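Local coordinates for protein YCAC GENE product (Escherichia coli, PDB 1YAC) that is probably a hydrolase of unknown substrate specificity, related to isochorismatases, that assembles into an octamer, at residues Y5-K10 with L172-R177; N11-L16 with Q107-G112; V114-V119 with G141-I146; F121-A126 with D153-A158; D132-T137 with Q161-F166. All coordinates share one frame; numbering follows the deposited sequence.

Contact 1 of 5, residues Y5-K10 with L172-R177; sequences YVRLDK and LHRDWR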
# COMPACT_ATOMS: atom_id res chain seq x y z
N TYR A 5 32.10 13.78 -7.64
CA TYR A 5 30.68 13.99 -7.92
C TYR A 5 30.64 14.16 -9.45
O TYR A 5 31.06 15.20 -9.97
CB TYR A 5 30.22 15.26 -7.19
CG TYR A 5 28.82 15.78 -7.49
CD1 TYR A 5 27.85 15.00 -8.12
CD2 TYR A 5 28.48 17.07 -7.10
CE1 TYR A 5 26.55 15.50 -8.35
CE2 TYR A 5 27.21 17.59 -7.32
CZ TYR A 5 26.25 16.81 -7.94
OH TYR A 5 25.00 17.36 -8.14
N VAL A 6 30.23 13.11 -10.15
CA VAL A 6 30.14 13.13 -11.62
C VAL A 6 28.74 13.66 -11.95
O VAL A 6 27.76 12.91 -12.05
CB VAL A 6 30.36 11.69 -12.21
CG1 VAL A 6 30.28 11.70 -13.74
CG2 VAL A 6 31.69 11.15 -11.75
N ARG A 7 28.65 14.99 -12.04
CA ARG A 7 27.38 15.65 -12.31
C ARG A 7 27.13 16.03 -13.76
O ARG A 7 28.07 16.31 -14.51
CB ARG A 7 27.23 16.87 -11.41
CG ARG A 7 28.31 17.93 -11.51
CD ARG A 7 27.84 19.17 -10.74
NE ARG A 7 28.86 20.19 -10.56
CZ ARG A 7 28.65 21.34 -9.92
NH1 ARG A 7 27.46 21.62 -9.40
NH2 ARG A 7 29.63 22.22 -9.81
N LEU A 8 25.86 16.03 -14.14
CA LEU A 8 25.44 16.37 -15.49
C LEU A 8 25.93 17.74 -15.89
O LEU A 8 25.89 18.69 -15.11
CB LEU A 8 23.92 16.31 -15.61
CG LEU A 8 23.33 14.90 -15.60
CD1 LEU A 8 21.79 14.98 -15.48
CD2 LEU A 8 23.74 14.14 -16.86
N ASP A 9 26.42 17.80 -17.12
CA ASP A 9 26.98 19.00 -17.71
C ASP A 9 26.18 19.20 -18.99
O ASP A 9 26.27 18.40 -19.92
CB ASP A 9 28.46 18.72 -18.01
CG ASP A 9 29.18 19.90 -18.64
OD1 ASP A 9 28.54 20.85 -19.15
OD2 ASP A 9 30.43 19.85 -18.63
N LYS A 10 25.44 20.31 -19.06
CA LYS A 10 24.58 20.57 -20.22
C LYS A 10 25.34 20.64 -21.55
O LYS A 10 24.72 20.63 -22.60
CB LYS A 10 23.73 21.81 -20.04
CG LYS A 10 24.51 23.11 -19.92
CD LYS A 10 23.56 24.30 -19.97
CE LYS A 10 24.35 25.61 -19.94
NZ LYS A 10 23.50 26.79 -20.29
N LEU A 172 21.46 20.02 -14.53
CA LEU A 172 21.84 20.59 -15.81
C LEU A 172 21.84 22.13 -15.77
O LEU A 172 22.77 22.77 -16.29
CB LEU A 172 20.88 20.14 -16.91
CG LEU A 172 21.01 18.71 -17.42
CD1 LEU A 172 19.79 18.34 -18.25
CD2 LEU A 172 22.27 18.58 -18.25
N HIS A 173 20.81 22.70 -15.17
CA HIS A 173 20.66 24.15 -15.12
C HIS A 173 21.67 24.82 -14.22
O HIS A 173 22.17 25.90 -14.53
CB HIS A 173 19.24 24.53 -14.67
CG HIS A 173 18.82 25.90 -15.10
ND1 HIS A 173 18.61 26.93 -14.21
CD2 HIS A 173 18.53 26.39 -16.33
CE1 HIS A 173 18.19 28.00 -14.87
NE2 HIS A 173 18.13 27.70 -16.16
N ARG A 174 21.92 24.22 -13.05
CA ARG A 174 22.89 24.74 -12.08
C ARG A 174 22.52 26.04 -11.36
O ARG A 174 22.65 26.12 -10.14
CB ARG A 174 24.26 24.97 -12.73
CG ARG A 174 24.90 23.76 -13.35
CD ARG A 174 25.26 22.72 -12.32
NE ARG A 174 25.93 21.59 -12.97
CZ ARG A 174 27.21 21.60 -13.31
NH1 ARG A 174 27.97 22.65 -13.04
NH2 ARG A 174 27.73 20.56 -13.96
N ASP A 175 22.04 27.03 -12.11
CA ASP A 175 21.71 28.36 -11.58
C ASP A 175 20.46 28.95 -12.21
O ASP A 175 20.39 29.14 -13.41
CB ASP A 175 22.89 29.31 -11.85
CG ASP A 175 22.90 30.52 -10.90
OD1 ASP A 175 21.90 31.27 -10.82
OD2 ASP A 175 23.92 30.69 -10.19
N TRP A 176 19.53 29.33 -11.35
CA TRP A 176 18.26 29.94 -11.78
C TRP A 176 18.52 31.15 -12.67
O TRP A 176 17.91 31.28 -13.73
CB TRP A 176 17.46 30.39 -10.56
CG TRP A 176 16.61 29.34 -9.94
CD1 TRP A 176 16.88 28.61 -8.82
CD2 TRP A 176 15.29 28.95 -10.36
NE1 TRP A 176 15.82 27.80 -8.51
CE2 TRP A 176 14.83 27.98 -9.45
CE3 TRP A 176 14.46 29.33 -11.43
CZ2 TRP A 176 13.56 27.39 -9.56
CZ3 TRP A 176 13.20 28.74 -11.54
CH2 TRP A 176 12.77 27.78 -10.61
N ARG A 177 19.47 31.98 -12.25
CA ARG A 177 19.80 33.20 -12.97
C ARG A 177 20.20 33.01 -14.43
O ARG A 177 20.17 33.96 -15.21
CB ARG A 177 20.87 33.98 -12.20
CG ARG A 177 20.37 34.44 -10.84
CD ARG A 177 21.47 34.99 -9.97
NE ARG A 177 22.46 33.98 -9.62
CZ ARG A 177 23.55 34.22 -8.89
NH1 ARG A 177 23.78 35.44 -8.44
NH2 ARG A 177 24.40 33.23 -8.61
O HOH W 1 25.28 21.75 -16.67

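Contact 2 of 5, residues N11-L16 with Q107-G112; sequences NDAAVL and QLIIAG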
# COMPACT_ATOMS: atom_id res chain seq x y z
N ASN A 11 26.67 20.72 -21.50
CA ASN A 11 27.47 20.75 -22.69
C ASN A 11 28.14 19.42 -23.01
O ASN A 11 28.77 19.27 -24.03
CB ASN A 11 28.55 21.83 -22.55
CG ASN A 11 28.06 23.27 -22.51
OD1 ASN A 11 27.43 23.73 -21.60
ND2 ASN A 11 28.31 23.99 -23.57
N ASP A 12 27.96 18.46 -22.12
CA ASP A 12 28.56 17.15 -22.34
C ASP A 12 27.57 16.00 -22.14
O ASP A 12 27.97 14.87 -21.83
CB ASP A 12 29.78 16.95 -21.41
CG ASP A 12 30.79 15.97 -21.97
OD1 ASP A 12 30.71 15.57 -23.15
OD2 ASP A 12 31.69 15.61 -21.21
N ALA A 13 26.31 16.25 -22.45
CA ALA A 13 25.27 15.23 -22.27
C ALA A 13 24.32 15.07 -23.45
O ALA A 13 23.92 16.06 -24.08
CB ALA A 13 24.44 15.55 -21.00
N ALA A 14 23.97 13.82 -23.74
CA ALA A 14 23.02 13.52 -24.81
C ALA A 14 21.87 12.75 -24.15
O ALA A 14 22.04 12.11 -23.10
CB ALA A 14 23.66 12.67 -25.90
N VAL A 15 20.70 12.84 -24.75
CA VAL A 15 19.52 12.16 -24.21
C VAL A 15 19.11 11.03 -25.14
O VAL A 15 19.01 11.25 -26.35
CB VAL A 15 18.35 13.16 -24.04
CG1 VAL A 15 17.08 12.44 -23.56
CG2 VAL A 15 18.74 14.24 -23.05
N LEU A 16 18.92 9.83 -24.59
CA LEU A 16 18.48 8.68 -25.39
C LEU A 16 17.09 8.29 -24.93
O LEU A 16 16.89 7.92 -23.77
CB LEU A 16 19.41 7.47 -25.20
CG LEU A 16 20.94 7.61 -25.23
CD1 LEU A 16 21.58 6.22 -25.26
CD2 LEU A 16 21.40 8.45 -26.39
N GLN A 107 28.35 12.00 -21.37
CA GLN A 107 27.25 11.62 -20.48
C GLN A 107 26.01 11.28 -21.27
O GLN A 107 25.64 12.00 -22.20
CB GLN A 107 26.96 12.77 -19.53
CG GLN A 107 28.17 13.24 -18.74
CD GLN A 107 27.88 14.45 -17.90
OE1 GLN A 107 26.96 15.23 -18.19
NE2 GLN A 107 28.66 14.64 -16.85
N LEU A 108 25.34 10.20 -20.88
CA LEU A 108 24.12 9.78 -21.56
C LEU A 108 23.00 9.72 -20.55
O LEU A 108 23.12 9.05 -19.52
CB LEU A 108 24.29 8.39 -22.18
CG LEU A 108 25.46 8.20 -23.13
CD1 LEU A 108 25.44 6.76 -23.70
CD2 LEU A 108 25.38 9.23 -24.24
N ILE A 109 21.92 10.44 -20.84
CA ILE A 109 20.72 10.47 -19.99
C ILE A 109 19.78 9.52 -20.71
O ILE A 109 19.35 9.79 -21.85
CB ILE A 109 20.14 11.90 -19.95
CG1 ILE A 109 21.14 12.85 -19.31
CG2 ILE A 109 18.81 11.90 -19.20
CD1 ILE A 109 20.82 14.31 -19.51
N ILE A 110 19.44 8.40 -20.07
CA ILE A 110 18.61 7.40 -20.72
C ILE A 110 17.28 7.13 -20.03
O ILE A 110 17.21 7.05 -18.80
CB ILE A 110 19.38 6.06 -20.80
CG1 ILE A 110 20.80 6.28 -21.32
CG2 ILE A 110 18.64 5.08 -21.72
CD1 ILE A 110 21.66 5.00 -21.39
N ALA A 111 16.23 6.95 -20.84
CA ALA A 111 14.89 6.64 -20.33
C ALA A 111 14.19 5.85 -21.42
O ALA A 111 14.54 5.97 -22.59
CB ALA A 111 14.13 7.91 -20.01
N GLY A 112 13.18 5.06 -21.05
CA GLY A 112 12.48 4.26 -22.04
C GLY A 112 11.63 3.15 -21.44
O GLY A 112 11.38 3.15 -20.24

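Contact 3 of 5, residues V114-V119 with G141-I146; sequences VTEVCV and GTFNEI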
# COMPACT_ATOMS: atom_id res chain seq x y z
N VAL A 114 10.72 -1.28 -21.85
CA VAL A 114 10.59 -1.44 -20.40
C VAL A 114 11.94 -1.20 -19.73
O VAL A 114 12.99 -1.47 -20.29
CB VAL A 114 9.98 -2.80 -19.97
CG1 VAL A 114 8.56 -2.93 -20.51
CG2 VAL A 114 10.84 -3.97 -20.42
N THR A 115 11.88 -0.68 -18.51
CA THR A 115 13.08 -0.37 -17.71
C THR A 115 14.20 -1.40 -17.69
O THR A 115 15.34 -1.09 -18.00
CB THR A 115 12.70 0.00 -16.23
OG1 THR A 115 11.55 0.81 -16.23
CG2 THR A 115 13.77 0.78 -15.57
N GLU A 116 13.83 -2.66 -17.45
CA GLU A 116 14.81 -3.75 -17.31
C GLU A 116 15.37 -4.31 -18.64
O GLU A 116 16.27 -5.15 -18.63
CB GLU A 116 14.25 -4.89 -16.46
CG GLU A 116 13.22 -5.80 -17.18
CD GLU A 116 11.79 -5.28 -17.15
OE1 GLU A 116 11.58 -4.05 -17.01
OE2 GLU A 116 10.86 -6.11 -17.26
N VAL A 117 14.82 -3.84 -19.77
CA VAL A 117 15.28 -4.29 -21.07
C VAL A 117 15.74 -3.13 -21.95
O VAL A 117 16.93 -2.93 -22.14
CB VAL A 117 14.18 -5.09 -21.82
CG1 VAL A 117 14.63 -5.38 -23.26
CG2 VAL A 117 13.91 -6.40 -21.09
N CYS A 118 14.81 -2.30 -22.40
CA CYS A 118 15.19 -1.21 -23.29
C CYS A 118 16.03 -0.12 -22.66
O CYS A 118 16.70 0.61 -23.38
CB CYS A 118 13.99 -0.67 -24.04
SG CYS A 118 13.25 -1.98 -25.02
N VAL A 119 15.97 0.02 -21.34
CA VAL A 119 16.80 1.00 -20.66
C VAL A 119 18.07 0.32 -20.13
O VAL A 119 19.18 0.70 -20.49
CB VAL A 119 16.07 1.69 -19.50
CG1 VAL A 119 17.04 2.61 -18.72
CG2 VAL A 119 14.92 2.52 -20.05
N GLY A 141 9.50 3.00 -17.69
CA GLY A 141 8.41 2.23 -17.10
C GLY A 141 8.50 0.74 -17.34
O GLY A 141 9.13 0.28 -18.30
N THR A 142 7.87 -0.03 -16.46
CA THR A 142 7.91 -1.48 -16.59
C THR A 142 6.67 -2.11 -15.98
O THR A 142 5.73 -1.41 -15.57
CB THR A 142 9.22 -2.04 -15.96
OG1 THR A 142 9.26 -3.47 -16.12
CG2 THR A 142 9.33 -1.66 -14.48
N PHE A 143 6.66 -3.45 -15.94
CA PHE A 143 5.53 -4.22 -15.43
C PHE A 143 5.11 -3.94 -13.99
O PHE A 143 3.94 -3.67 -13.72
CB PHE A 143 5.81 -5.73 -15.58
CG PHE A 143 6.18 -6.14 -16.98
CD1 PHE A 143 5.20 -6.39 -17.94
CD2 PHE A 143 7.53 -6.25 -17.35
CE1 PHE A 143 5.55 -6.74 -19.25
CE2 PHE A 143 7.89 -6.59 -18.65
CZ PHE A 143 6.90 -6.83 -19.61
N ASN A 144 6.07 -3.95 -13.06
CA ASN A 144 5.75 -3.79 -11.65
C ASN A 144 7.00 -3.39 -10.88
O ASN A 144 8.07 -3.22 -11.46
CB ASN A 144 5.15 -5.10 -11.10
CG ASN A 144 6.04 -6.31 -11.36
OD1 ASN A 144 7.15 -6.39 -10.85
ND2 ASN A 144 5.55 -7.26 -12.18
N GLU A 145 6.86 -3.22 -9.56
CA GLU A 145 7.97 -2.81 -8.71
C GLU A 145 9.11 -3.80 -8.64
O GLU A 145 10.27 -3.39 -8.47
CB GLU A 145 7.47 -2.40 -7.31
CG GLU A 145 6.69 -1.07 -7.36
CD GLU A 145 6.22 -0.58 -5.99
OE1 GLU A 145 6.70 -1.08 -4.95
OE2 GLU A 145 5.36 0.33 -5.95
N ILE A 146 8.81 -5.09 -8.76
CA ILE A 146 9.88 -6.09 -8.75
C ILE A 146 10.74 -5.99 -10.01
O ILE A 146 11.96 -5.98 -9.92
CB ILE A 146 9.32 -7.52 -8.61
CG1 ILE A 146 8.71 -7.71 -7.22
CG2 ILE A 146 10.43 -8.55 -8.87
CD1 ILE A 146 8.10 -9.08 -6.98

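Contact 4 of 5, residues F121-A126 with D153-A158; sequences FPALSA and DRMSQA. Unlike the reference sequence in segment 153-158: M155 (reference Leu).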
# COMPACT_ATOMS: atom_id res chain seq x y z
N PHE A 121 19.60 -2.66 -20.77
CA PHE A 121 20.56 -3.27 -21.70
C PHE A 121 21.51 -2.22 -22.30
O PHE A 121 22.74 -2.35 -22.18
CB PHE A 121 19.85 -4.10 -22.79
CG PHE A 121 19.11 -5.32 -22.26
CD1 PHE A 121 19.06 -5.62 -20.90
CD2 PHE A 121 18.45 -6.17 -23.15
CE1 PHE A 121 18.36 -6.74 -20.41
CE2 PHE A 121 17.74 -7.30 -22.67
CZ PHE A 121 17.70 -7.58 -21.30
N PRO A 122 20.96 -1.16 -22.95
CA PRO A 122 21.89 -0.18 -23.50
C PRO A 122 22.65 0.59 -22.41
O PRO A 122 23.80 1.02 -22.63
CB PRO A 122 20.99 0.71 -24.36
CG PRO A 122 19.65 0.56 -23.74
CD PRO A 122 19.58 -0.89 -23.40
N ALA A 123 22.04 0.77 -21.23
CA ALA A 123 22.75 1.46 -20.14
C ALA A 123 24.01 0.66 -19.77
O ALA A 123 25.09 1.22 -19.64
CB ALA A 123 21.85 1.64 -18.91
N LEU A 124 23.86 -0.66 -19.64
CA LEU A 124 24.98 -1.52 -19.27
C LEU A 124 26.03 -1.56 -20.38
O LEU A 124 27.23 -1.54 -20.11
CB LEU A 124 24.46 -2.94 -18.96
CG LEU A 124 23.49 -3.03 -17.77
CD1 LEU A 124 22.95 -4.46 -17.63
CD2 LEU A 124 24.17 -2.58 -16.50
N SER A 125 25.57 -1.62 -21.63
CA SER A 125 26.47 -1.64 -22.78
C SER A 125 27.28 -0.34 -22.83
O SER A 125 28.49 -0.37 -23.03
CB SER A 125 25.67 -1.79 -24.08
OG SER A 125 25.05 -3.08 -24.18
N ALA A 126 26.60 0.78 -22.61
CA ALA A 126 27.23 2.10 -22.63
C ALA A 126 28.27 2.26 -21.51
O ALA A 126 29.33 2.85 -21.72
CB ALA A 126 26.16 3.19 -22.54
N ASP A 153 18.77 -2.23 -9.25
CA ASP A 153 19.90 -2.88 -8.60
C ASP A 153 20.97 -3.22 -9.63
O ASP A 153 22.16 -2.91 -9.44
CB ASP A 153 19.43 -4.16 -7.90
CG ASP A 153 20.56 -4.80 -7.09
OD1 ASP A 153 21.33 -5.59 -7.66
OD2 ASP A 153 20.68 -4.50 -5.88
N ARG A 154 20.55 -3.81 -10.74
CA ARG A 154 21.47 -4.21 -11.80
C ARG A 154 22.22 -3.02 -12.42
O ARG A 154 23.43 -3.08 -12.62
CB ARG A 154 20.73 -5.00 -12.88
CG ARG A 154 21.68 -5.81 -13.78
CD ARG A 154 20.94 -6.57 -14.87
NE ARG A 154 21.86 -7.46 -15.57
CZ ARG A 154 21.65 -7.95 -16.79
NH1 ARG A 154 20.54 -7.64 -17.45
NH2 ARG A 154 22.55 -8.75 -17.34
N MET A 155 21.51 -1.93 -12.68
CA MET A 155 22.14 -0.75 -13.27
C MET A 155 23.06 -0.03 -12.28
O MET A 155 24.18 0.35 -12.63
CB MET A 155 21.07 0.20 -13.83
CG MET A 155 20.30 -0.41 -14.99
SD MET A 155 19.08 0.68 -15.72
CE MET A 155 17.83 0.78 -14.44
N SER A 156 22.62 0.09 -11.04
CA SER A 156 23.41 0.74 -10.00
C SER A 156 24.71 -0.04 -9.74
O SER A 156 25.78 0.55 -9.62
CB SER A 156 22.59 0.84 -8.70
OG SER A 156 23.30 1.57 -7.72
N GLN A 157 24.58 -1.37 -9.70
CA GLN A 157 25.68 -2.32 -9.49
C GLN A 157 26.76 -2.07 -10.55
O GLN A 157 27.96 -2.08 -10.25
CB GLN A 157 25.08 -3.75 -9.60
CG GLN A 157 26.02 -4.96 -9.43
CD GLN A 157 25.26 -6.33 -9.46
OE1 GLN A 157 24.66 -6.71 -10.48
NE2 GLN A 157 25.33 -7.08 -8.35
N ALA A 158 26.33 -1.75 -11.77
CA ALA A 158 27.25 -1.50 -12.88
C ALA A 158 27.85 -0.10 -12.88
O ALA A 158 28.76 0.18 -13.65
CB ALA A 158 26.54 -1.75 -14.20

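Contact 5 of 5, residues D132-T137 with Q161-F166; sequences DVFVVT and QLMTWF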
# COMPACT_ATOMS: atom_id res chain seq x y z
N ASP A 132 29.39 7.84 -19.14
CA ASP A 132 28.84 8.11 -17.82
C ASP A 132 27.34 8.06 -18.06
O ASP A 132 26.81 8.87 -18.82
CB ASP A 132 29.29 9.47 -17.32
CG ASP A 132 30.74 9.48 -16.93
OD1 ASP A 132 31.19 8.44 -16.40
OD2 ASP A 132 31.43 10.48 -17.18
N VAL A 133 26.67 7.10 -17.44
CA VAL A 133 25.25 6.90 -17.65
C VAL A 133 24.38 7.37 -16.50
O VAL A 133 24.65 7.06 -15.34
CB VAL A 133 24.96 5.40 -17.95
CG1 VAL A 133 23.47 5.14 -18.13
CG2 VAL A 133 25.73 4.97 -19.21
N PHE A 134 23.32 8.09 -16.85
CA PHE A 134 22.35 8.62 -15.90
C PHE A 134 20.98 8.10 -16.35
O PHE A 134 20.51 8.42 -17.45
CB PHE A 134 22.38 10.16 -15.95
CG PHE A 134 23.71 10.76 -15.59
CD1 PHE A 134 24.77 10.75 -16.50
CD2 PHE A 134 23.90 11.37 -14.36
CE1 PHE A 134 26.00 11.35 -16.18
CE2 PHE A 134 25.11 11.97 -14.03
CZ PHE A 134 26.17 11.96 -14.94
N VAL A 135 20.35 7.28 -15.52
CA VAL A 135 19.05 6.70 -15.84
C VAL A 135 17.93 7.54 -15.24
O VAL A 135 17.99 7.88 -14.05
CB VAL A 135 18.96 5.25 -15.29
CG1 VAL A 135 17.56 4.67 -15.48
CG2 VAL A 135 20.01 4.38 -15.97
N VAL A 136 16.94 7.92 -16.04
CA VAL A 136 15.81 8.70 -15.53
C VAL A 136 14.76 7.66 -15.13
O VAL A 136 13.93 7.24 -15.94
CB VAL A 136 15.26 9.68 -16.58
CG1 VAL A 136 14.38 10.70 -15.91
CG2 VAL A 136 16.40 10.40 -17.30
N THR A 137 14.78 7.30 -13.86
CA THR A 137 13.90 6.25 -13.34
C THR A 137 12.42 6.56 -13.32
O THR A 137 11.60 5.64 -13.25
CB THR A 137 14.35 5.81 -11.93
OG1 THR A 137 14.25 6.91 -11.03
CG2 THR A 137 15.79 5.31 -11.95
N GLN A 161 24.09 6.04 -12.62
CA GLN A 161 23.58 6.95 -11.60
C GLN A 161 22.06 7.02 -11.81
O GLN A 161 21.59 7.26 -12.92
CB GLN A 161 24.21 8.34 -11.75
CG GLN A 161 25.72 8.35 -11.47
CD GLN A 161 26.28 9.75 -11.29
OE1 GLN A 161 26.00 10.41 -10.29
NE2 GLN A 161 27.09 10.20 -12.24
N LEU A 162 21.31 6.71 -10.76
CA LEU A 162 19.85 6.73 -10.84
C LEU A 162 19.38 8.13 -10.50
O LEU A 162 19.70 8.65 -9.44
CB LEU A 162 19.24 5.71 -9.86
CG LEU A 162 19.70 4.26 -10.00
CD1 LEU A 162 18.86 3.41 -9.07
CD2 LEU A 162 19.60 3.76 -11.44
N MET A 163 18.66 8.74 -11.43
CA MET A 163 18.15 10.09 -11.25
C MET A 163 16.69 10.18 -11.70
O MET A 163 16.11 9.22 -12.23
CB MET A 163 19.03 11.09 -12.03
CG MET A 163 20.38 11.43 -11.32
SD MET A 163 21.30 12.65 -12.21
CE MET A 163 20.61 14.13 -11.60
N THR A 164 16.06 11.31 -11.40
CA THR A 164 14.68 11.53 -11.80
C THR A 164 14.65 12.84 -12.58
O THR A 164 15.56 13.67 -12.41
CB THR A 164 13.72 11.47 -10.57
OG1 THR A 164 14.32 12.13 -9.45
CG2 THR A 164 13.50 9.99 -10.18
N TRP A 165 13.64 13.05 -13.42
CA TRP A 165 13.64 14.23 -14.28
C TRP A 165 13.86 15.59 -13.66
O TRP A 165 14.62 16.39 -14.20
CB TRP A 165 12.45 14.22 -15.28
CG TRP A 165 11.16 14.74 -14.74
CD1 TRP A 165 10.09 14.00 -14.32
CD2 TRP A 165 10.80 16.11 -14.56
NE1 TRP A 165 9.09 14.83 -13.87
CE2 TRP A 165 9.50 16.13 -14.00
CE3 TRP A 165 11.45 17.33 -14.80
CZ2 TRP A 165 8.84 17.32 -13.69
CZ3 TRP A 165 10.79 18.51 -14.49
CH2 TRP A 165 9.50 18.50 -13.94
N PHE A 166 13.22 15.86 -12.53
CA PHE A 166 13.38 17.17 -11.89
C PHE A 166 14.84 17.33 -11.44
O PHE A 166 15.45 18.39 -11.65
CB PHE A 166 12.41 17.33 -10.72
CG PHE A 166 12.55 18.64 -9.98
CD1 PHE A 166 11.94 19.80 -10.46
CD2 PHE A 166 13.26 18.70 -8.78
CE1 PHE A 166 12.02 20.99 -9.75
CE2 PHE A 166 13.35 19.89 -8.07
CZ PHE A 166 12.73 21.04 -8.56
O HOH W 2 27.37 8.25 -14.46

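Contact 1 of 5, residues Y5-K10 with L172-R177
The guanidinium of R7 lies flat on that of R174, centres 3.7 Å apart and planes within 2° of parallel. R174 NH1 sits over the middle of the R7 group, while R7 NE sits over the middle of the R174 group. Two like charges at this range should repel; the R7 charge is probably offset by a salt bridge from NH1 to D92 of the second subunit, while R174 NE is held by the carbonyl E171 O. At its edge R174 NH2 gives a bond of 2.9 Å to L8 O. An alanine in place of R174 would probably leave L8 O without this donor and one face of the R7 guanidinium uncovered. Next to the stacked pair, L172 CD2 packs against L8 CB and, at 3.6 Å, K10 CA. Water 1 donates to L172 O and accepts from K10 N. Arginine pairs stacked in this way are familiar from protein interfaces; here the pair joins the N-terminal loop to the end of helix 165-173.

Contact 2 of 5, residues N11-L16 with Q107-G112
Q107 starts strand 107-112 beside A13, its N bonded to D12 O and its own O accepting from A14 N. Its side chain, extended beyond CG, runs past the D12 carbonyl, with CB 3.3 Å from D12 O, and brings OE1 to 3.8 Å from A13 CB. The polar end is held on both sides of the amide by the N-terminal loop: OE1 accepts from D9 N and NE2 donates to R7 O. L108 emerges on the other face with A14 and L16, its two methyls divided between them, CD2 near A14 CB and CD1 4.2 Å from L16 CD1. I109 returns to the face of A13 and V15. Its chi1 (-63°) sets CG1 anti to the carbonyl carbon and chi2 (166°) extends the chain, placing CD1 near A13 CB and 4.1 Å from V15 CG2. The I109 backbone is bonded in both directions, N to A14 O at 2.8 Å and O to L16 N. I110 then lies side by side with L16, both pointing the same way, with CG1 4.0 Å from L16 CD1; F96 and V100 of helix 94-102 also pack on L16. A111 N closes the series on L16 O at 3.2 Å. In-register parallel pairing of this kind, with the strand directions 23° apart, forms the middle of the sheet in the three-layer alpha-beta-alpha sandwich of the isochorismatase family.

Contact 3 of 5, residues V114-V119 with G141-I146
E116 and T142 meet with their side chains at about a right angle, and T142 OG1 donates to E116 OE1 over 2.6 Å. The hydroxyl approaches on the syn side of the carboxylate, 19° out of its plane. The E116 chain is bent at chi2 (-85°), which turns CD back from an extended course. E116 also crosses F143 at about a right angle: OE2 lies in the ring plane, at the edge, 3.3 Å from CE2, and the carboxylate and ring planes stand 69° apart. The F143 ring is met obliquely by V114 CG1, while F166 of the third subunit meets it edge-to-face. Beside these groups, T115 N donates to G141 O at 2.9 Å from well above the carbonyl plane. A cis peptide bond precedes V114. The contact joins the start of helix 115-128 to the loop leading into helix 145-158 in the alpha-beta-alpha sandwich. T142 OG1 is also hydrogen-bonded to T147 OG1 of that second helix. The buried carboxylate thus has one oxygen gripped by a hydroxyl and the other set against the positively polarised C-H rim of an aromatic ring, an arrangement likely to fix its rotation and to ease a negative charge there.

Contact 4 of 5, residues F121-A126 with D153-A158
The R154 guanidinium carries L124 CD1 over one face, 3.7 Å above the plane and toward the rim, and has F121 CE1 at its edge. Ring and guanidinium are almost perpendicular, at 89°, with F121 CE1 3.8 Å from R154 NH1, which meets the ring obliquely. The two helices, 115-128 and 145-158, belong to successive beta-alpha-beta crossovers of the alpha-beta-alpha sandwich and lie side by side on one face of its sheet. Their short segments run nearly the same way, 9° apart, with 10.0 Å between the axes, and bury 247 Å² between them. R154 is extended from CG to NE, with CG anti to the backbone N (chi1 -162°), and crosses L124 at about a right angle. Its charged end is claimed by the third subunit, where NH1 forms a salt bridge with E171 and NE donates to Q161 OE1. The aliphatic and aromatic groups of F121 and L124 thus pack beside an arginine whose polar bonds lead across the subunit interface. Nearer the sheet, A123 CB rests 4.3 Å from M155 SD, and V133 and V135 of strand 132-136 lie beneath them. M155, where the reference sequence has leucine, also packs on V119. At the far end the fit is tighter than ordinary van der Waals contact: L124 CD2 approaches A158 CB to 3.4 Å.

Contact 5 of 5, residues D132-T137 with Q161-F166
Strands 132-136 and 161-163 pair in parallel, 31° apart, through bonds from Q161 N to V133 O, V135 N to Q161 O, M163 N to V135 O and T137 N to M163 O. F134, Q161 and M163 share a face and point the same way. Q161 NE2 comes obliquely to the F134 ring, 3.2 Å from CE2, with amide and ring planes 40° apart. M163 SD lies at the ring edge, 3.6 Å from CD2, in a Met-aromatic contact. An alanine in place of F134 would probably open a gap beside the M163 sulfur and strip the Q161 amide of its ring neighbour, leaving the M163 side chain freer to turn. Q161 NE2 is held by V6 O and by water 2, which also donates to V133 O; its OE1 accepts from R154 of the second subunit. On the opposite face V135 CB meets L162 CD2 at 4.2 Å, and the T137 side chain crosses that of L162 at about a right angle, CG2 against L162 CB. T137 OG1 reaches S150 of the second subunit. V136 CG1 touches the start of helix 165-173, 3.5 Å from W165 N. The pair forms the strands of a beta-alpha-beta crossover through helix 145-158, whose W152 and M155 cover the V135 and L162 face, while strand 107-112 flanks strand 132-136 on its other side.

In the fold
From the N terminus, residues 5-10 open the longest loop, which contact 1 closes last, at 172-177; the other four contacts all fall within it. Contact 2 is the first to close, joining strand 13-18 to strand 107-112 before the remaining three begin. Contacts 3, 4 and 5 then cross one another, because their segments alternate along the chain. Contact 3 ties the start of helix 115-128 to the loop leading into helix 145-158, and contact 4 packs the two helices together further along; both reach the third subunit. Contact 5 extends the sheet of contact 2 through backbone bonds of F134 with L108 and I110, and it meets contact 1 where V6 joins Q161.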